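PDB 5WZJ: pumilio homolog 23 from Arabidopsis thaliana, which recognises 18S rRNA and is bound here to the RNA GGAUUUGACGG, through a right-handed superhelix of pumilio repeats. Local coordinates for residues A[179-184]-A[363-368]; A[292-297]-A[328-333]. All coordinates share one frame; numbering follows the deposited sequence.

Interaction 1: residues A[179-184]-A[363-368]; sequences AKRLNL and VASLIA. With nucleotides of chain B.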
loop_
_atom_site.group_PDB
_atom_site.type_symbol
_atom_site.label_atom_id
_atom_site.label_comp_id
_atom_site.label_asym_id
_atom_site.label_seq_id
_atom_site.Cartn_x
_atom_site.Cartn_y
_atom_site.Cartn_z
ATOM N N ALA A 179 5.712 -3.174 0.444
ATOM C CA ALA A 179 6.713 -3.821 -0.397
ATOM C C ALA A 179 7.569 -2.791 -1.121
ATOM O O ALA A 179 8.790 -2.953 -1.229
ATOM C CB ALA A 179 6.035 -4.753 -1.401
ATOM N N LYS A 180 6.944 -1.717 -1.617
ATOM C CA LYS A 180 7.702 -0.665 -2.284
ATOM C C LYS A 180 8.610 0.063 -1.300
ATOM O O LYS A 180 9.770 0.355 -1.613
ATOM C CB LYS A 180 6.749 0.316 -2.975
ATOM N N ARG A 181 8.101 0.355 -0.101
ATOM C CA ARG A 181 8.916 1.020 0.908
ATOM C C ARG A 181 10.073 0.133 1.373
ATOM O O ARG A 181 11.141 0.647 1.719
ATOM C CB ARG A 181 8.028 1.444 2.086
ATOM C CG ARG A 181 8.763 2.092 3.254
ATOM C CD ARG A 181 7.798 2.729 4.262
ATOM N NE ARG A 181 7.217 3.974 3.751
ATOM C CZ ARG A 181 6.410 4.766 4.453
ATOM N NH1 ARG A 181 6.076 4.447 5.704
ATOM N NH2 ARG A 181 5.923 5.873 3.900
ATOM N N LEU A 182 9.891 -1.192 1.372
ATOM C CA LEU A 182 10.936 -2.130 1.769
ATOM C C LEU A 182 11.681 -2.736 0.590
ATOM O O LEU A 182 12.525 -3.617 0.798
ATOM C CB LEU A 182 10.355 -3.262 2.623
ATOM C CG LEU A 182 9.868 -2.822 3.993
ATOM C CD1 LEU A 182 9.587 -4.044 4.850
ATOM C CD2 LEU A 182 10.915 -1.914 4.626
ATOM N N ASN A 183 11.381 -2.310 -0.636
ATOM C CA ASN A 183 12.109 -2.780 -1.814
ATOM C C ASN A 183 11.954 -4.294 -2.009
ATOM O O ASN A 183 12.888 -4.984 -2.424
ATOM C CB ASN A 183 13.586 -2.380 -1.718
ATOM C CG ASN A 183 14.192 -2.040 -3.057
ATOM O OD1 ASN A 183 13.747 -1.113 -3.736
ATOM N ND2 ASN A 183 15.233 -2.773 -3.436
ATOM N N LEU A 184 10.768 -4.818 -1.704
ATOM C CA LEU A 184 10.458 -6.230 -1.943
ATOM C C LEU A 184 9.502 -6.394 -3.126
ATOM O O LEU A 184 9.330 -7.494 -3.659
ATOM C CB LEU A 184 9.852 -6.870 -0.693
ATOM C CG LEU A 184 10.756 -7.012 0.536
ATOM C CD1 LEU A 184 9.943 -7.369 1.770
ATOM C CD2 LEU A 184 11.844 -8.048 0.287
ATOM N N VAL A 363 13.855 0.497 11.320
ATOM C CA VAL A 363 14.991 -0.407 11.155
ATOM C C VAL A 363 14.898 -1.132 9.820
ATOM O O VAL A 363 15.870 -1.194 9.059
ATOM C CB VAL A 363 15.060 -1.397 12.336
ATOM C CG1 VAL A 363 16.187 -2.397 12.123
ATOM C CG2 VAL A 363 15.272 -0.645 13.637
ATOM N N ALA A 364 13.720 -1.689 9.517
ATOM C CA ALA A 364 13.515 -2.376 8.244
ATOM C C ALA A 364 13.827 -1.470 7.059
ATOM O O ALA A 364 14.439 -1.902 6.079
ATOM C CB ALA A 364 12.066 -2.874 8.150
ATOM N N SER A 365 13.396 -0.208 7.119
ATOM C CA SER A 365 13.642 0.684 5.993
ATOM C C SER A 365 15.131 0.932 5.805
ATOM O O SER A 365 15.619 0.961 4.672
ATOM C CB SER A 365 12.898 2.012 6.191
ATOM O OG SER A 365 11.496 1.799 6.251
ATOM N N LEU A 366 15.865 1.145 6.898
ATOM C CA LEU A 366 17.289 1.440 6.766
ATOM C C LEU A 366 18.046 0.241 6.211
ATOM O O LEU A 366 18.885 0.384 5.310
ATOM C CB LEU A 366 17.865 1.872 8.115
ATOM C CG LEU A 366 19.266 2.469 8.062
ATOM C CD1 LEU A 366 19.286 3.726 7.192
ATOM C CD2 LEU A 366 19.800 2.774 9.468
ATOM N N ILE A 367 17.736 -0.950 6.710
ATOM C CA ILE A 367 18.379 -2.157 6.202
ATOM C C ILE A 367 18.079 -2.342 4.718
ATOM O O ILE A 367 18.973 -2.658 3.924
ATOM C CB ILE A 367 17.936 -3.376 7.030
ATOM C CG1 ILE A 367 18.449 -3.238 8.472
ATOM C CG2 ILE A 367 18.435 -4.659 6.386
ATOM C CD1 ILE A 367 17.919 -4.291 9.408
ATOM N N ALA A 368 16.825 -2.122 4.315
ATOM C CA ALA A 368 16.454 -2.347 2.921
ATOM C C ALA A 368 17.158 -1.372 1.986
ATOM O O ALA A 368 17.564 -1.746 0.879
ATOM C CB ALA A 368 14.937 -2.235 2.756
ATOM P P U B 5 0.019 -3.907 8.254
ATOM O OP1 U B 5 -0.760 -4.715 9.221
ATOM O OP2 U B 5 -0.568 -2.737 7.553
ATOM O "O5'" U B 5 1.353 -3.412 8.972
ATOM C "C5'" U B 5 2.180 -4.333 9.673
ATOM C "C4'" U B 5 3.079 -3.624 10.652
ATOM O "O4'" U B 5 4.059 -2.841 9.917
ATOM C "C3'" U B 5 2.368 -2.647 11.582
ATOM O "O3'" U B 5 3.072 -2.605 12.812
ATOM C "C2'" U B 5 2.544 -1.312 10.858
ATOM O "O2'" U B 5 2.450 -0.177 11.690
ATOM C "C1'" U B 5 3.944 -1.473 10.271
ATOM N N1 U B 5 4.194 -0.684 9.057
ATOM C C2 U B 5 5.306 0.135 9.066
ATOM O O2 U B 5 6.037 0.234 10.031
ATOM N N3 U B 5 5.527 0.845 7.914
ATOM C C4 U B 5 4.758 0.809 6.772
ATOM O O4 U B 5 5.097 1.508 5.823
ATOM C C5 U B 5 3.627 -0.068 6.828
ATOM C C6 U B 5 3.388 -0.778 7.943
HETATM O O HOH W 1 13.998 1.317 2.264
#

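Interaction 2: residues A[292-297]-A[328-333]; sequences VILEVA and QALISH. With nucleotides of chain B.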
loop_
_atom_site.group_PDB
_atom_site.type_symbol
_atom_site.label_atom_id
_atom_site.label_comp_id
_atom_site.label_asym_id
_atom_site.label_seq_id
_atom_site.Cartn_x
_atom_site.Cartn_y
_atom_site.Cartn_z
ATOM N N VAL A 292 4.102 11.382 1.625
ATOM C CA VAL A 292 3.848 11.372 0.190
ATOM C C VAL A 292 4.789 12.333 -0.528
ATOM O O VAL A 292 5.316 12.017 -1.600
ATOM C CB VAL A 292 2.370 11.688 -0.097
ATOM C CG1 VAL A 292 2.140 11.759 -1.603
ATOM C CG2 VAL A 292 1.480 10.596 0.510
ATOM N N ILE A 293 5.032 13.509 0.058
ATOM C CA ILE A 293 6.006 14.440 -0.510
ATOM C C ILE A 293 7.344 13.745 -0.745
ATOM O O ILE A 293 7.952 13.863 -1.821
ATOM C CB ILE A 293 6.168 15.671 0.398
ATOM C CG1 ILE A 293 4.920 16.556 0.312
ATOM C CG2 ILE A 293 7.398 16.462 -0.005
ATOM C CD1 ILE A 293 4.906 17.664 1.341
ATOM N N LEU A 294 7.824 13.009 0.262
ATOM C CA LEU A 294 9.127 12.358 0.136
ATOM C C LEU A 294 9.103 11.248 -0.906
ATOM O O LEU A 294 10.110 11.026 -1.587
ATOM C CB LEU A 294 9.580 11.816 1.494
ATOM C CG LEU A 294 9.947 12.904 2.513
ATOM C CD1 LEU A 294 10.260 12.324 3.889
ATOM C CD2 LEU A 294 11.142 13.675 1.981
ATOM N N GLU A 295 7.962 10.566 -1.060
ATOM C CA GLU A 295 7.847 9.510 -2.061
ATOM C C GLU A 295 7.897 10.051 -3.482
ATOM O O GLU A 295 8.390 9.367 -4.382
ATOM C CB GLU A 295 6.549 8.728 -1.872
ATOM C CG GLU A 295 6.633 7.762 -0.722
ATOM C CD GLU A 295 5.283 7.283 -0.258
ATOM O OE1 GLU A 295 4.344 7.211 -1.098
ATOM O OE2 GLU A 295 5.181 6.991 0.956
ATOM N N VAL A 296 7.340 11.244 -3.723
ATOM C CA VAL A 296 7.308 11.790 -5.080
ATOM C C VAL A 296 8.367 12.856 -5.330
ATOM O O VAL A 296 8.505 13.311 -6.478
ATOM C CB VAL A 296 5.915 12.364 -5.421
ATOM C CG1 VAL A 296 4.870 11.281 -5.292
ATOM C CG2 VAL A 296 5.597 13.577 -4.524
ATOM N N ALA A 297 9.128 13.257 -4.311
ATOM C CA ALA A 297 10.006 14.409 -4.453
ATOM C C ALA A 297 11.072 14.149 -5.514
ATOM O O ALA A 297 11.698 13.082 -5.505
ATOM C CB ALA A 297 10.679 14.733 -3.122
ATOM N N GLN A 328 10.570 6.667 7.827
ATOM C CA GLN A 328 10.574 5.493 6.960
ATOM C C GLN A 328 10.534 5.892 5.491
ATOM O O GLN A 328 11.269 5.332 4.665
ATOM C CB GLN A 328 9.394 4.588 7.293
ATOM C CG GLN A 328 9.542 3.796 8.595
ATOM C CD GLN A 328 8.348 2.888 8.817
ATOM O OE1 GLN A 328 7.825 2.298 7.867
ATOM N NE2 GLN A 328 7.892 2.788 10.067
ATOM N N ALA A 329 9.675 6.855 5.145
ATOM C CA ALA A 329 9.636 7.355 3.771
ATOM C C ALA A 329 10.943 8.044 3.403
ATOM O O ALA A 329 11.463 7.853 2.298
ATOM C CB ALA A 329 8.446 8.312 3.591
ATOM N N LEU A 330 11.492 8.851 4.310
ATOM C CA LEU A 330 12.763 9.517 4.023
ATOM C C LEU A 330 13.868 8.501 3.747
ATOM O O LEU A 330 14.601 8.612 2.756
ATOM C CB LEU A 330 13.163 10.416 5.188
ATOM C CG LEU A 330 14.499 11.154 5.033
ATOM C CD1 LEU A 330 14.342 12.436 4.217
ATOM C CD2 LEU A 330 15.035 11.484 6.397
ATOM N N ILE A 331 14.016 7.520 4.635
ATOM C CA ILE A 331 15.039 6.489 4.467
ATOM C C ILE A 331 14.878 5.794 3.119
ATOM O O ILE A 331 15.838 5.658 2.346
ATOM C CB ILE A 331 14.972 5.479 5.628
ATOM C CG1 ILE A 331 15.367 6.132 6.957
ATOM C CG2 ILE A 331 15.884 4.281 5.345
ATOM C CD1 ILE A 331 15.062 5.256 8.168
ATOM N N SER A 332 13.652 5.352 2.817
ATOM C CA SER A 332 13.402 4.525 1.636
ATOM C C SER A 332 13.754 5.245 0.347
ATOM O O SER A 332 14.006 4.592 -0.671
ATOM C CB SER A 332 11.928 4.111 1.571
ATOM O OG SER A 332 11.545 3.439 2.744
ATOM N N HIS A 333 13.746 6.579 0.356
ATOM C CA HIS A 333 13.983 7.345 -0.859
ATOM C C HIS A 333 15.306 8.095 -0.840
ATOM O O HIS A 333 15.514 8.988 -1.667
ATOM C CB HIS A 333 12.802 8.288 -1.104
ATOM C CG HIS A 333 11.544 7.552 -1.424
ATOM N ND1 HIS A 333 10.691 7.082 -0.449
ATOM C CD2 HIS A 333 11.030 7.140 -2.606
ATOM C CE1 HIS A 333 9.691 6.430 -1.017
ATOM N NE2 HIS A 333 9.875 6.447 -2.325
ATOM P P U B 5 0.019 -3.907 8.254
ATOM O OP1 U B 5 -0.760 -4.715 9.221
ATOM O OP2 U B 5 -0.568 -2.737 7.553
ATOM O "O5'" U B 5 1.353 -3.412 8.972
ATOM C "C5'" U B 5 2.180 -4.333 9.673
ATOM C "C4'" U B 5 3.079 -3.624 10.652
ATOM O "O4'" U B 5 4.059 -2.841 9.917
ATOM C "C3'" U B 5 2.368 -2.647 11.582
ATOM O "O3'" U B 5 3.072 -2.605 12.812
ATOM C "C2'" U B 5 2.544 -1.312 10.858
ATOM O "O2'" U B 5 2.450 -0.177 11.690
ATOM C "C1'" U B 5 3.944 -1.473 10.271
ATOM N N1 U B 5 4.194 -0.684 9.057
ATOM C C2 U B 5 5.306 0.135 9.066
ATOM O O2 U B 5 6.037 0.234 10.031
ATOM N N3 U B 5 5.527 0.845 7.914
ATOM C C4 U B 5 4.758 0.809 6.772
ATOM O O4 U B 5 5.097 1.508 5.823
ATOM C C5 U B 5 3.627 -0.068 6.828
ATOM C C6 U B 5 3.388 -0.778 7.943
#

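Interaction 1: residues A[179-184]-A[363-368]
The carbonyl oxygen of Arg181 and that of Ser365 are joined through one water, which gives a proton to each: it lies 3.0 Å from Arg181 O and 2.9 Å from Ser365 O. Arg181 O also has Ser332 OG as a partner, so this carbonyl near the end of helix 175-181 is gripped by two groups. No direct hydrogen bond links 179-184 to 363-368; the rest is packing. Leu182 does most of it. Its CG stands anti to the carbonyl carbon, chi1 -68°, and from there Leu182 CD2 reaches Ala364, 3.8 Å from Ala364 CB and equally close to that residue's carbonyl. One turn further along, the methyl of Ala368 comes against the backbone of Leu182, with Ala368 CB 3.4 Å from Leu182 O. Asn183, with a phi of 62°, closes a Schellman motif, where Leu184 N bonds back to Ala179 O at 2.8 Å.

Arg181 leaves in another direction. Its chain passes Ser365 with Arg181 CG near Ser365 OG, a hydroxyl that is itself hydrogen-bonded to Gly361 O, and a bend at chi3, -74°, follows. The guanidinium lies beside the RNA: Arg181 NH1 is 3.1 Å from O4 of U5 of chain B, a close oblique approach, while NH2 forms salt bridges with Glu291 and Glu295. The two carboxylates balance the arginine's charge and hold the group beside the uracil.

Helix 175-181 comes from the segment linking the Pumilio 3 and Pumilio 4 repeats and sets its end against helix 360-373. Helix 323-332 adjoins both, touched by the Arg181 and Ser365 side chains, and helix 427-436 packs on Leu182 and Ala364.

Interaction 2: residues A[292-297]-A[328-333]
His333 lays one face of its imidazole over the backbone of Glu295. Glu295 CA sits 3.8 Å from the centroid of the His333 ring and 15° off its normal, a CH-pi contact, and Leu294 O lies over the same face, offset toward the rim. The Glu295 side chain carries on from there: Glu295 CG is 3.3 Å from His333 CE1, and the carboxylate plane is turned only 22° from that of the ring. Beside the ring the contact is aliphatic. Leu294 points at the other helix, its CB 4.2 Å from Ala329 CB. The side chains of Leu294 and Leu330 cross obliquely, CD1 of Leu294 3.7 Å from CB of Leu330.

The two helices, 284-296 in Pumilio 5 and 323-332 in Pumilio 6, run nearly parallel, 8° apart with 8.6 Å between the axes of their short segments. This side-by-side stacking of equivalent helices from successive repeats builds the superhelix, and residues on these helices read the RNA. Gln328 does so here: N3 of U5 of chain B donates to Gln328 OE1 over 2.7 Å, almost straight, and Gln328 NE2 returns a bond to O2 of the same uracil at 3.2 Å. A weak bond from Gln328 NE2 to Asn324 OD1 and the packing of Arg181 help place this amide.

The His333 ring owes its pose to its own helix end. His333 ND1 donates to Ala329 O at 3.0 Å, with the acceptor in the ring plane, which helps fix the ring's rotation. Further out, Tyr302 of helix 299-310 packs on both Leu294 and His333. Arg335 bonds the carbonyls of Ala297 and His333, joining the two segments just beyond the ends of their helices.

In the fold
Interactions 1 and 2 have centres about 12 Å apart and share the uracil of U5 of chain B. Gln328 of interaction 2 pairs with its N3 and O2, while Arg181 of interaction 1 lies close to its O4, so the base's polar edge is met from both contacts. They also touch directly: Arg181 NH2 is 3.2 Å from Glu295 OE2 in a salt bridge, and Arg181 O is 3.0 Å from Ser332 OG, a probable hydrogen bond. Apart from these polar links, Ile331 CG2 packs 3.4 Å from Ser365 O. Helix 323-332 therefore stands between the 292-297 and 363-368 segments, with 179-184 reaching across to all three.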